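Soluble lytic transglycosylase B3 (Pseudomonas aeruginosa, PDB 5ANZ) probably cleaves peptidoglycan as a lytic transglycosylase, consistent with its part in bacterial cell-wall turnover, and binds a calcium ion. Local coordinates at residues 307-312 against 404-409; 256-261 against 283-288; 131-136 against 245-250; 107-112 against 340-345; 159-164 against 175-180. All coordinates share one frame; numbering follows the deposited sequence.

The five contacts fall into two linked pairs and one separate helix pair. Interactions 1 and 2 meet where Pro312 CB packs 3.7 Å from Glu256 OE2, so the loop that reaches the putative peptidoglycan-binding region also touches strand 254-258 of the five-stranded sheet. Interactions 3 and 4 are joined by a salt bridge of 2.9 Å between Asp135 OD2 and Lys344 NZ. Interaction 5 lies across the molecule, its centre about 47 Å from that of interaction 2. It is the one closest to the sugar-binding residues: the Gln176 side chain is about 4 Å from that of Ile208, whereas the Trp247 side chain of interaction 3 is about 9 Å from that of Tyr326.

Interaction 1: 307-312 against 404-409; sequences AGHRGP and PADGYP
Gly308 and Tyr408 bring two irregular loops to a CA–CA separation of 5.2 Å, at the start of a type I turn that runs from Gly308 to Gly311. The joint is gripped mainly by Asp406, whose OD2 accepts two N-H groups of His309. The backbone N of His309 donates to the anti lone pair of OD2 over 2.8 Å. The ring ND1 makes the longer bond, 3.2 Å, to the same oxygen; OD2 lies in the imidazole plane, but the ring nitrogen stands above the carboxylate plane. Both bonds bend moderately, at 156°. The other oxygen, OD1, accepts from Tyr408 N at 2.9 Å in an Asx turn, and Gln398 NE2 binds it as well, so both carboxylate oxygens are held. His309 CG lies between its backbone N and carbonyl carbon (chi1 78°), with Pro404 CG over the centre of one ring face in a CH-pi contact, 3.6 Å from the centroid. On the opposite face the Arg310 chain places CG toward the rim. Tyr408 offers a ring face to the backbone: Ala307 CA stands 4.0 Å from its centroid, and Gly308 N lies nearer the rim. The Tyr408 hydroxyl is hydrogen-bonded to Asp357. The contact joins the loop between strands 300-304 and 313-316, in the SLT domain, to the loop between helices 388-401 and 411-417 of the putative peptidoglycan-binding region, with Trp353 and Pro354 against Ala307 and helix 388-401 behind Ala405 and Pro409.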
# COMPACT_ATOMS: atom_id res chain seq x y z
N ALA A 307 11.73 11.80 3.16
CA ALA A 307 13.06 11.69 3.78
C ALA A 307 13.41 12.90 4.63
O ALA A 307 14.58 13.29 4.71
CB ALA A 307 14.11 11.47 2.71
N GLY A 308 12.42 13.51 5.27
CA GLY A 308 12.67 14.62 6.18
C GLY A 308 12.95 15.94 5.47
O GLY A 308 12.81 16.03 4.24
N HIS A 309 13.35 16.95 6.25
CA HIS A 309 13.44 18.32 5.74
C HIS A 309 14.52 18.52 4.67
O HIS A 309 14.45 19.49 3.91
CB HIS A 309 13.68 19.31 6.89
CG HIS A 309 15.08 19.36 7.40
ND1 HIS A 309 15.58 18.45 8.30
CD2 HIS A 309 16.08 20.25 7.17
CE1 HIS A 309 16.83 18.76 8.60
NE2 HIS A 309 17.16 19.85 7.93
N ARG A 310 15.49 17.63 4.60
CA ARG A 310 16.54 17.79 3.60
C ARG A 310 16.18 17.15 2.26
O ARG A 310 16.90 17.32 1.28
CB ARG A 310 17.87 17.21 4.10
CG ARG A 310 18.39 17.85 5.36
CD ARG A 310 19.78 17.33 5.69
NE ARG A 310 20.24 17.84 6.97
CZ ARG A 310 20.88 19.00 7.13
NH1 ARG A 310 21.15 19.75 6.07
NH2 ARG A 310 21.26 19.39 8.33
N GLY A 311 15.06 16.43 2.22
CA GLY A 311 14.66 15.72 1.02
C GLY A 311 13.55 16.43 0.28
O GLY A 311 13.17 17.55 0.62
N PRO A 312 13.02 15.78 -0.75
CA PRO A 312 11.94 16.38 -1.54
C PRO A 312 10.62 16.45 -0.76
O PRO A 312 10.40 15.68 0.19
CB PRO A 312 11.84 15.45 -2.75
CG PRO A 312 12.28 14.12 -2.22
CD PRO A 312 13.40 14.45 -1.24
N PRO A 404 15.37 21.15 12.94
CA PRO A 404 14.06 21.23 12.28
C PRO A 404 13.16 20.08 12.74
O PRO A 404 13.62 18.94 12.80
CB PRO A 404 14.41 21.12 10.79
CG PRO A 404 15.83 21.57 10.71
CD PRO A 404 16.47 21.06 11.97
N ALA A 405 11.91 20.39 13.06
CA ALA A 405 11.02 19.39 13.64
C ALA A 405 10.21 18.65 12.58
O ALA A 405 8.99 18.83 12.49
CB ALA A 405 10.08 20.06 14.65
N ASP A 406 10.87 17.82 11.78
CA ASP A 406 10.18 17.15 10.68
C ASP A 406 9.60 15.79 11.09
O ASP A 406 8.89 15.15 10.31
CB ASP A 406 11.11 17.00 9.46
CG ASP A 406 12.38 16.21 9.77
OD1 ASP A 406 12.47 15.56 10.84
OD2 ASP A 406 13.31 16.24 8.92
N GLY A 407 9.90 15.35 12.30
CA GLY A 407 9.39 14.07 12.78
C GLY A 407 10.02 12.87 12.10
O GLY A 407 9.56 11.74 12.27
N TYR A 408 11.08 13.11 11.34
CA TYR A 408 11.78 12.04 10.63
C TYR A 408 13.05 11.65 11.38
O TYR A 408 14.01 12.42 11.42
CB TYR A 408 12.10 12.47 9.20
CG TYR A 408 12.74 11.40 8.36
CD1 TYR A 408 11.97 10.37 7.81
CD2 TYR A 408 14.10 11.41 8.11
CE1 TYR A 408 12.55 9.39 7.04
CE2 TYR A 408 14.69 10.42 7.34
CZ TYR A 408 13.91 9.42 6.81
OH TYR A 408 14.49 8.43 6.05
N PRO A 409 13.06 10.46 12.00
CA PRO A 409 14.20 10.05 12.82
C PRO A 409 15.34 9.49 11.99
O PRO A 409 15.10 8.80 11.00
CB PRO A 409 13.60 8.97 13.72
CG PRO A 409 12.63 8.28 12.79
CD PRO A 409 12.02 9.41 11.95

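Interaction 2: 256-261 against 283-288; sequences EVRLPA and GVQGVN
Arg258 and Gln285 form an antiparallel, hydrogen-bonded pair at the edge of the five-stranded sheet, where the short, weakly bonded strand 285-286 is laid against strand 254-258. Arg258 N donates to Gln285 O over 2.9 Å and almost straight (168°), from above the carbonyl plane; Gln285 N returns a bond of 3.1 Å to Arg258 O. The two side chains share a face of the sheet. Arg258 extends with CG anti to its backbone N and bends at chi3 (-63°), and its guanidinium is spread over the peptide carbon of Asn288, with NH2 at 3.5 Å from Asn288 C. Apolar packing fills the flanks. Val284 divides its two methyls between neighbours: CG1 lies 3.6 Å from Val257 CB, while CG2 meets Leu259 CD2 at 4.0 Å, those two side chains running side by side. At one end, the CG2 methyl of Val287 lies against the end of the Glu256 chain, 3.2 Å from Glu256 CD. The Glu256 carboxylate itself is held by the backbone N-H groups of Val350 and Gly351. At the other end, Pro260 CD approaches Gly283 O at 3.2 Å, where Gly283, with positive phi, closes helix 276-280 in a Schellman motif. Strand 285-286 is the outermost strand on this side of the sheet; strand 254-258 separates it from strand 313-316, whose Ala313 makes backbone hydrogen bonds with Val257.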
# COMPACT_ATOMS: atom_id res chain seq x y z
N GLU A 256 5.18 17.47 -6.55
CA GLU A 256 6.32 17.98 -5.81
C GLU A 256 6.25 19.48 -5.62
O GLU A 256 5.76 20.20 -6.49
CB GLU A 256 7.62 17.61 -6.53
CG GLU A 256 8.85 17.95 -5.72
CD GLU A 256 10.13 17.51 -6.39
OE1 GLU A 256 10.07 17.05 -7.55
OE2 GLU A 256 11.19 17.62 -5.73
N VAL A 257 6.73 19.96 -4.48
CA VAL A 257 6.73 21.38 -4.17
C VAL A 257 8.07 21.79 -3.60
O VAL A 257 8.91 20.96 -3.27
CB VAL A 257 5.63 21.76 -3.17
CG1 VAL A 257 4.25 21.45 -3.77
CG2 VAL A 257 5.83 21.02 -1.83
N ARG A 258 8.27 23.10 -3.50
CA ARG A 258 9.44 23.66 -2.85
C ARG A 258 9.02 24.36 -1.56
O ARG A 258 8.12 25.19 -1.57
CB ARG A 258 10.16 24.65 -3.79
CG ARG A 258 11.32 25.38 -3.15
CD ARG A 258 11.80 26.53 -4.03
NE ARG A 258 12.33 26.07 -5.31
CZ ARG A 258 12.71 26.88 -6.30
NH1 ARG A 258 12.63 28.20 -6.14
NH2 ARG A 258 13.18 26.38 -7.43
N LEU A 259 9.68 24.01 -0.46
CA LEU A 259 9.38 24.65 0.83
C LEU A 259 10.27 25.86 1.07
O LEU A 259 11.44 25.86 0.69
CB LEU A 259 9.55 23.66 1.97
CG LEU A 259 8.61 22.46 1.87
CD1 LEU A 259 8.80 21.50 3.03
CD2 LEU A 259 7.17 22.96 1.80
N PRO A 260 9.72 26.89 1.72
CA PRO A 260 10.47 28.09 2.11
C PRO A 260 11.42 27.83 3.27
O PRO A 260 11.38 26.78 3.92
CB PRO A 260 9.38 29.07 2.51
CG PRO A 260 8.28 28.21 3.00
CD PRO A 260 8.29 27.02 2.06
N ALA A 261 12.28 28.81 3.54
CA ALA A 261 13.21 28.74 4.66
C ALA A 261 12.46 28.82 5.98
O ALA A 261 11.44 29.50 6.08
CB ALA A 261 14.24 29.86 4.56
N GLY A 283 3.99 30.12 1.88
CA GLY A 283 5.36 30.00 1.41
C GLY A 283 5.66 28.84 0.48
O GLY A 283 6.73 28.80 -0.14
N VAL A 284 4.74 27.89 0.37
CA VAL A 284 4.95 26.73 -0.50
C VAL A 284 4.80 27.12 -1.96
O VAL A 284 3.92 27.90 -2.32
CB VAL A 284 3.95 25.59 -0.18
CG1 VAL A 284 4.31 24.34 -0.98
CG2 VAL A 284 3.95 25.28 1.31
N GLN A 285 5.65 26.56 -2.81
CA GLN A 285 5.68 26.92 -4.23
C GLN A 285 5.77 25.70 -5.13
O GLN A 285 6.05 24.59 -4.67
CB GLN A 285 6.87 27.84 -4.52
CG GLN A 285 6.90 29.13 -3.74
CD GLN A 285 8.13 29.96 -4.04
OE1 GLN A 285 8.91 29.63 -4.93
NE2 GLN A 285 8.30 31.05 -3.30
N GLY A 286 5.55 25.92 -6.42
CA GLY A 286 5.79 24.88 -7.41
C GLY A 286 7.25 24.49 -7.31
O GLY A 286 8.06 25.24 -6.78
N VAL A 287 7.59 23.31 -7.83
CA VAL A 287 8.91 22.74 -7.60
C VAL A 287 10.03 23.56 -8.23
O VAL A 287 11.17 23.53 -7.77
CB VAL A 287 8.97 21.30 -8.12
CG1 VAL A 287 9.04 21.29 -9.64
CG2 VAL A 287 10.16 20.56 -7.51
N ASN A 288 9.70 24.31 -9.28
CA ASN A 288 10.66 25.19 -9.92
C ASN A 288 10.45 26.64 -9.53
O ASN A 288 10.89 27.55 -10.24
CB ASN A 288 10.60 25.04 -11.43
CG ASN A 288 11.10 23.69 -11.90
OD1 ASN A 288 10.39 22.95 -12.56
ND2 ASN A 288 12.35 23.38 -11.55

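Interaction 3: 131-136 against 245-250; sequences AVDADA and SGWIAG
Trp247 is packed against residues 131-136 along much of its length. Its CB reaches only the CG2 methyl of Val132, at 4.2 Å, and beyond it CG is anti to the backbone N (chi1 -162°). Val132 CG1 sits over one face of the five-membered ring, in a CH-pi contact 4.0 Å from its centroid. At the ring edge CD1 comes to 3.7 Å from Ala131 O. The next atom, NE1, donates to Asp133 OD2 over 2.8 Å, nearly straight at 169°, with the oxygen in the indole plane and its anti lone pair engaged. Further round, CZ2 and CH2 both lie 3.5 Å from Ala136 CB.

Asp133 OD2 takes a second N-H, from Gly250 N, through its syn lone pair and again at 2.8 Å. Two straight bonds thus hold one carboxylate oxygen, tying the indole and the backbone of the loop that follows it to the residue at the N-cap position of helix 134-145, although the Asp133 side chain makes no capping bond. A water donates to Ala131 O and Trp247 O and accepts from Ala249 N, bridging the loops. Asn319 and Ile323 of helix 318-324 also touch Trp247. The contact joins the start of helix 134-145 to the loop after helix 231-244 in the lysozyme-like SLT domain; the Trp247 side chain is about 9 Å from that of Tyr326, a residue of the N-acetylglucosamine site.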
# COMPACT_ATOMS: atom_id res chain seq x y z
N ALA A 131 -15.11 6.24 -14.01
CA ALA A 131 -14.51 7.56 -13.80
C ALA A 131 -13.22 7.42 -12.99
O ALA A 131 -13.03 8.08 -11.95
CB ALA A 131 -15.48 8.50 -13.11
N VAL A 132 -12.33 6.57 -13.49
CA VAL A 132 -11.01 6.40 -12.89
C VAL A 132 -9.98 6.43 -14.02
O VAL A 132 -10.15 5.75 -15.03
CB VAL A 132 -10.87 5.09 -12.11
CG1 VAL A 132 -9.46 4.94 -11.57
CG2 VAL A 132 -11.88 5.07 -10.95
N ASP A 133 -8.92 7.21 -13.83
CA ASP A 133 -7.89 7.38 -14.85
C ASP A 133 -7.17 6.07 -15.15
O ASP A 133 -6.74 5.37 -14.23
CB ASP A 133 -6.89 8.44 -14.41
CG ASP A 133 -7.55 9.80 -14.25
OD1 ASP A 133 -7.68 10.52 -15.25
OD2 ASP A 133 -8.00 10.13 -13.13
N ALA A 134 -7.04 5.77 -16.44
CA ALA A 134 -6.40 4.54 -16.88
C ALA A 134 -4.98 4.44 -16.34
O ALA A 134 -4.52 3.35 -16.01
CB ALA A 134 -6.39 4.45 -18.39
N ASP A 135 -4.27 5.57 -16.29
CA ASP A 135 -2.86 5.53 -15.90
C ASP A 135 -2.73 5.11 -14.46
O ASP A 135 -1.78 4.40 -14.09
CB ASP A 135 -2.18 6.88 -16.11
CG ASP A 135 -1.97 7.23 -17.59
OD1 ASP A 135 -2.12 6.34 -18.46
OD2 ASP A 135 -1.63 8.40 -17.87
N ALA A 136 -3.68 5.51 -13.62
CA ALA A 136 -3.66 5.11 -12.21
C ALA A 136 -4.01 3.63 -12.05
O ALA A 136 -3.36 2.94 -11.28
CB ALA A 136 -4.61 5.97 -11.39
N SER A 245 -12.92 4.05 -3.15
CA SER A 245 -11.95 4.66 -2.24
C SER A 245 -11.85 6.17 -2.42
O SER A 245 -11.07 6.82 -1.71
CB SER A 245 -10.56 4.04 -2.43
OG SER A 245 -10.56 2.65 -2.10
N GLY A 246 -12.62 6.72 -3.36
CA GLY A 246 -12.78 8.17 -3.48
C GLY A 246 -12.12 8.84 -4.68
O GLY A 246 -12.08 10.07 -4.76
N TRP A 247 -11.62 8.05 -5.63
CA TRP A 247 -10.98 8.63 -6.81
C TRP A 247 -11.81 9.68 -7.52
O TRP A 247 -12.99 9.46 -7.85
CB TRP A 247 -10.63 7.53 -7.83
CG TRP A 247 -9.61 8.01 -8.83
CD1 TRP A 247 -9.84 8.55 -10.07
CD2 TRP A 247 -8.20 8.02 -8.64
NE1 TRP A 247 -8.63 8.88 -10.67
CE2 TRP A 247 -7.61 8.56 -9.81
CE3 TRP A 247 -7.36 7.62 -7.59
CZ2 TRP A 247 -6.24 8.72 -9.95
CZ3 TRP A 247 -5.99 7.76 -7.74
CH2 TRP A 247 -5.45 8.31 -8.91
N ILE A 248 -11.18 10.82 -7.79
CA ILE A 248 -11.78 11.84 -8.63
C ILE A 248 -11.03 11.88 -9.95
O ILE A 248 -9.85 12.24 -9.98
CB ILE A 248 -11.73 13.21 -7.98
CG1 ILE A 248 -12.46 13.18 -6.64
CG2 ILE A 248 -12.31 14.25 -8.92
CD1 ILE A 248 -12.03 14.29 -5.68
N ALA A 249 -11.70 11.50 -11.03
CA ALA A 249 -11.08 11.43 -12.34
C ALA A 249 -10.42 12.75 -12.75
O ALA A 249 -11.04 13.82 -12.68
CB ALA A 249 -12.10 11.02 -13.39
N GLY A 250 -9.17 12.65 -13.19
CA GLY A 250 -8.48 13.79 -13.74
C GLY A 250 -7.80 14.66 -12.70
O GLY A 250 -7.06 15.56 -13.06
O HOH W 1 -14.15 9.89 -10.28

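Interaction 4: 107-112 against 340-345; sequences LRVRQG and ADSFKG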
# COMPACT_ATOMS: atom_id res chain seq x y z
N LEU A 107 12.15 -0.34 -16.78
CA LEU A 107 11.53 -1.54 -17.31
C LEU A 107 10.05 -1.62 -16.91
O LEU A 107 9.21 -2.03 -17.72
CB LEU A 107 12.30 -2.77 -16.85
CG LEU A 107 13.76 -2.75 -17.33
CD1 LEU A 107 14.61 -3.79 -16.60
CD2 LEU A 107 13.83 -2.94 -18.85
N ARG A 108 9.72 -1.22 -15.69
CA ARG A 108 8.31 -1.24 -15.26
C ARG A 108 7.53 -0.12 -15.95
O ARG A 108 6.36 -0.29 -16.30
CB ARG A 108 8.17 -1.12 -13.74
CG ARG A 108 6.69 -1.19 -13.28
CD ARG A 108 6.52 -1.44 -11.77
NE ARG A 108 6.99 -2.78 -11.39
CZ ARG A 108 8.16 -3.03 -10.82
NH1 ARG A 108 9.00 -2.04 -10.55
NH2 ARG A 108 8.51 -4.28 -10.53
N VAL A 109 8.16 1.03 -16.13
CA VAL A 109 7.49 2.12 -16.84
C VAL A 109 7.16 1.69 -18.26
O VAL A 109 6.02 1.83 -18.72
CB VAL A 109 8.37 3.40 -16.89
CG1 VAL A 109 7.71 4.50 -17.72
CG2 VAL A 109 8.71 3.88 -15.48
N ARG A 110 8.14 1.15 -18.97
CA ARG A 110 7.87 0.80 -20.35
C ARG A 110 6.87 -0.35 -20.44
O ARG A 110 6.06 -0.37 -21.36
CB ARG A 110 9.16 0.45 -21.10
CG ARG A 110 9.83 -0.82 -20.70
CD ARG A 110 11.07 -1.01 -21.57
NE ARG A 110 11.58 -2.37 -21.49
CZ ARG A 110 12.58 -2.84 -22.23
NH1 ARG A 110 13.18 -2.05 -23.10
NH2 ARG A 110 12.97 -4.09 -22.08
N GLN A 111 6.88 -1.28 -19.48
CA GLN A 111 5.90 -2.38 -19.55
C GLN A 111 4.48 -1.83 -19.35
O GLN A 111 3.54 -2.29 -20.00
CB GLN A 111 6.18 -3.47 -18.50
CG GLN A 111 7.30 -4.44 -18.84
CD GLN A 111 7.53 -5.46 -17.73
OE1 GLN A 111 7.21 -5.22 -16.56
NE2 GLN A 111 8.09 -6.61 -18.09
N GLY A 112 4.35 -0.83 -18.48
CA GLY A 112 3.05 -0.20 -18.25
C GLY A 112 2.57 0.57 -19.47
O GLY A 112 1.39 0.56 -19.82
N ALA A 340 2.32 6.32 -12.36
CA ALA A 340 1.27 6.79 -13.26
C ALA A 340 1.75 8.00 -14.04
O ALA A 340 1.58 8.07 -15.25
CB ALA A 340 0.01 7.13 -12.48
N ASP A 341 2.40 8.94 -13.34
CA ASP A 341 2.96 10.11 -14.04
C ASP A 341 4.02 9.73 -15.08
O ASP A 341 4.12 10.34 -16.15
CB ASP A 341 3.61 11.07 -13.03
CG ASP A 341 2.60 11.76 -12.12
OD1 ASP A 341 1.38 11.64 -12.35
OD2 ASP A 341 3.06 12.48 -11.20
N SER A 342 4.83 8.74 -14.74
CA SER A 342 5.92 8.31 -15.63
C SER A 342 5.43 7.81 -16.98
O SER A 342 6.12 7.91 -17.98
CB SER A 342 6.74 7.22 -14.96
OG SER A 342 7.37 7.66 -13.77
N PHE A 343 4.23 7.23 -17.02
CA PHE A 343 3.74 6.72 -18.30
C PHE A 343 3.63 7.83 -19.34
O PHE A 343 3.76 7.57 -20.53
CB PHE A 343 2.38 6.04 -18.13
CG PHE A 343 2.38 4.85 -17.21
CD1 PHE A 343 3.47 4.00 -17.13
CD2 PHE A 343 1.25 4.56 -16.44
CE1 PHE A 343 3.46 2.89 -16.28
CE2 PHE A 343 1.22 3.46 -15.56
CZ PHE A 343 2.31 2.62 -15.49
N LYS A 344 3.40 9.06 -18.87
CA LYS A 344 3.23 10.21 -19.75
C LYS A 344 4.46 11.11 -19.74
O LYS A 344 4.41 12.24 -20.26
CB LYS A 344 2.01 11.03 -19.35
CG LYS A 344 0.69 10.27 -19.45
CD LYS A 344 -0.50 11.20 -19.36
CE LYS A 344 -1.46 10.97 -20.53
NZ LYS A 344 -2.04 9.59 -20.53
N GLY A 345 5.55 10.62 -19.18
CA GLY A 345 6.82 11.35 -19.23
C GLY A 345 7.11 12.19 -18.01
O GLY A 345 8.04 13.01 -18.01
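Phe343 and Val109 bury the most surface in this contact, with Ser342 next; together they make a helix-helix packing interface in the helical part of the protein, between helix 106-118 and the last turn of helix 330-343. No hydrogen bond crosses between the two segments. Phe343 has CG anti to its carbonyl carbon (chi1 -61°), and although its CB does not point at the other helix, the ring reaches it. The CE1 corner does the touching: it lies 3.7 Å from Val109 O. Gly112 presents bare backbone to the same ring, its C over one face, while Arg108 O stands at the ring edge near the plane. That oxygen is already used: it accepts the helical bond from Gly112 N at 3.0 Å and a hydrogen bond from the hydroxyl of Tyr147, whose side chain also touches Phe343. Val138 and Ala139 of helix 134-145 pack on Phe343 too, so the ring lies where three helices converge.

Val109 packs with both methyls. CG1, anti to the backbone N, lies 3.8 Å from Ser342 O and, more loosely, 4.3 Å from Phe343 CD1. Ser342 turns its hydroxyl back along its own helix to Leu338 O, leaving CB as the part that faces the valine. Its carbonyl O also serves the helix end, accepting from Gly345 N at 3.0 Å in the Schellman motif that closes helix 330-343, in which Gly345 has positive phi. Against Val109 the closest side-chain approach is Ser342 CB to the CG2 methyl, 3.9 Å.

Interaction 5: 159-164 against 175-180; sequences SLATLA and AQLLAA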
# COMPACT_ATOMS: atom_id res chain seq x y z
N SER A 159 -2.42 -21.25 1.95
CA SER A 159 -1.77 -20.18 2.70
C SER A 159 -2.66 -19.69 3.85
O SER A 159 -2.18 -19.56 4.99
CB SER A 159 -1.41 -19.01 1.78
OG SER A 159 -0.50 -19.45 0.78
N LEU A 160 -3.93 -19.45 3.57
CA LEU A 160 -4.83 -18.96 4.62
C LEU A 160 -5.13 -20.03 5.68
O LEU A 160 -5.29 -19.70 6.86
CB LEU A 160 -6.13 -18.43 4.03
CG LEU A 160 -5.95 -17.12 3.23
CD1 LEU A 160 -7.25 -16.74 2.53
CD2 LEU A 160 -5.46 -15.99 4.13
N ALA A 161 -5.21 -21.30 5.28
CA ALA A 161 -5.38 -22.38 6.26
C ALA A 161 -4.17 -22.48 7.17
O ALA A 161 -4.30 -22.72 8.38
CB ALA A 161 -5.62 -23.72 5.54
N THR A 162 -2.99 -22.30 6.59
CA THR A 162 -1.76 -22.32 7.37
C THR A 162 -1.82 -21.23 8.45
O THR A 162 -1.60 -21.50 9.62
CB THR A 162 -0.52 -22.11 6.48
OG1 THR A 162 -0.39 -23.23 5.59
CG2 THR A 162 0.73 -22.01 7.35
N LEU A 163 -2.14 -20.00 8.04
CA LEU A 163 -2.22 -18.89 8.99
C LEU A 163 -3.34 -19.08 10.02
O LEU A 163 -3.18 -18.72 11.19
CB LEU A 163 -2.44 -17.57 8.24
CG LEU A 163 -1.30 -17.16 7.31
CD1 LEU A 163 -1.70 -15.91 6.55
CD2 LEU A 163 -0.03 -16.90 8.11
N ALA A 164 -4.46 -19.65 9.60
CA ALA A 164 -5.55 -19.94 10.53
C ALA A 164 -5.10 -20.95 11.58
O ALA A 164 -5.38 -20.81 12.78
CB ALA A 164 -6.77 -20.45 9.78
N ALA A 175 -11.39 -15.51 8.68
CA ALA A 175 -12.35 -14.70 7.94
C ALA A 175 -12.07 -14.73 6.44
O ALA A 175 -12.98 -14.87 5.62
CB ALA A 175 -12.34 -13.28 8.46
N GLN A 176 -10.81 -14.57 6.06
CA GLN A 176 -10.47 -14.56 4.65
C GLN A 176 -10.64 -15.95 4.05
O GLN A 176 -11.01 -16.08 2.88
CB GLN A 176 -9.04 -14.07 4.46
CG GLN A 176 -8.85 -12.66 4.93
CD GLN A 176 -9.78 -11.68 4.23
OE1 GLN A 176 -10.07 -11.82 3.05
NE2 GLN A 176 -10.26 -10.68 4.98
N LEU A 177 -10.39 -16.98 4.85
CA LEU A 177 -10.47 -18.35 4.36
C LEU A 177 -11.92 -18.71 4.04
O LEU A 177 -12.21 -19.31 3.01
CB LEU A 177 -9.88 -19.33 5.38
CG LEU A 177 -9.90 -20.82 4.99
CD1 LEU A 177 -9.21 -21.05 3.64
CD2 LEU A 177 -9.22 -21.62 6.08
N LEU A 178 -12.85 -18.32 4.91
CA LEU A 178 -14.26 -18.54 4.62
C LEU A 178 -14.66 -17.77 3.35
O LEU A 178 -15.41 -18.28 2.51
CB LEU A 178 -15.12 -18.12 5.80
CG LEU A 178 -16.54 -18.67 5.77
CD1 LEU A 178 -16.51 -20.19 5.90
CD2 LEU A 178 -17.38 -18.05 6.87
N ALA A 179 -14.14 -16.56 3.20
CA ALA A 179 -14.48 -15.73 2.06
C ALA A 179 -13.94 -16.36 0.78
O ALA A 179 -14.61 -16.35 -0.25
CB ALA A 179 -13.93 -14.32 2.25
N ALA A 180 -12.73 -16.90 0.84
CA ALA A 180 -12.14 -17.59 -0.31
C ALA A 180 -12.97 -18.81 -0.73
O ALA A 180 -13.15 -19.05 -1.92
CB ALA A 180 -10.71 -18.03 -0.00
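Gln176 and Ala180, which both touch Leu160, are joined by the short backbone bond from Ala180 N to Gln176 O, 2.8 Å, one turn of helix 170-186. The contact is a roughly antiparallel helix pair, a helical hairpin, in the SLT domain: segments 159-164 and 175-180 of helices 156-166 and 170-186 run at 150° to each other, and the axes of these segments come within 9.1 Å. The packing is purely apolar across the two segments. Leu160 puts its CD1 methyl against Gln176 CB at 3.7 Å, while its CB meets Leu177 CD1 at 4.1 Å. Gln176 keeps only its base in this contact. Its chain, bent at chi2 (-58°), leads away, and its OE1 accepts from Thr210 N in helix 209-215, next to Thr211 of the N-acetylglucosamine site. On the other flank, Trp51 and Phe55 of helix 48-61 touch Leu177, and Trp51 also reaches Ala161 and Ala164. In Leu177, CG is anti to the backbone N (chi1 -180°); beyond it the CD2 methyl lies 3.9 Å from Ala161 CA.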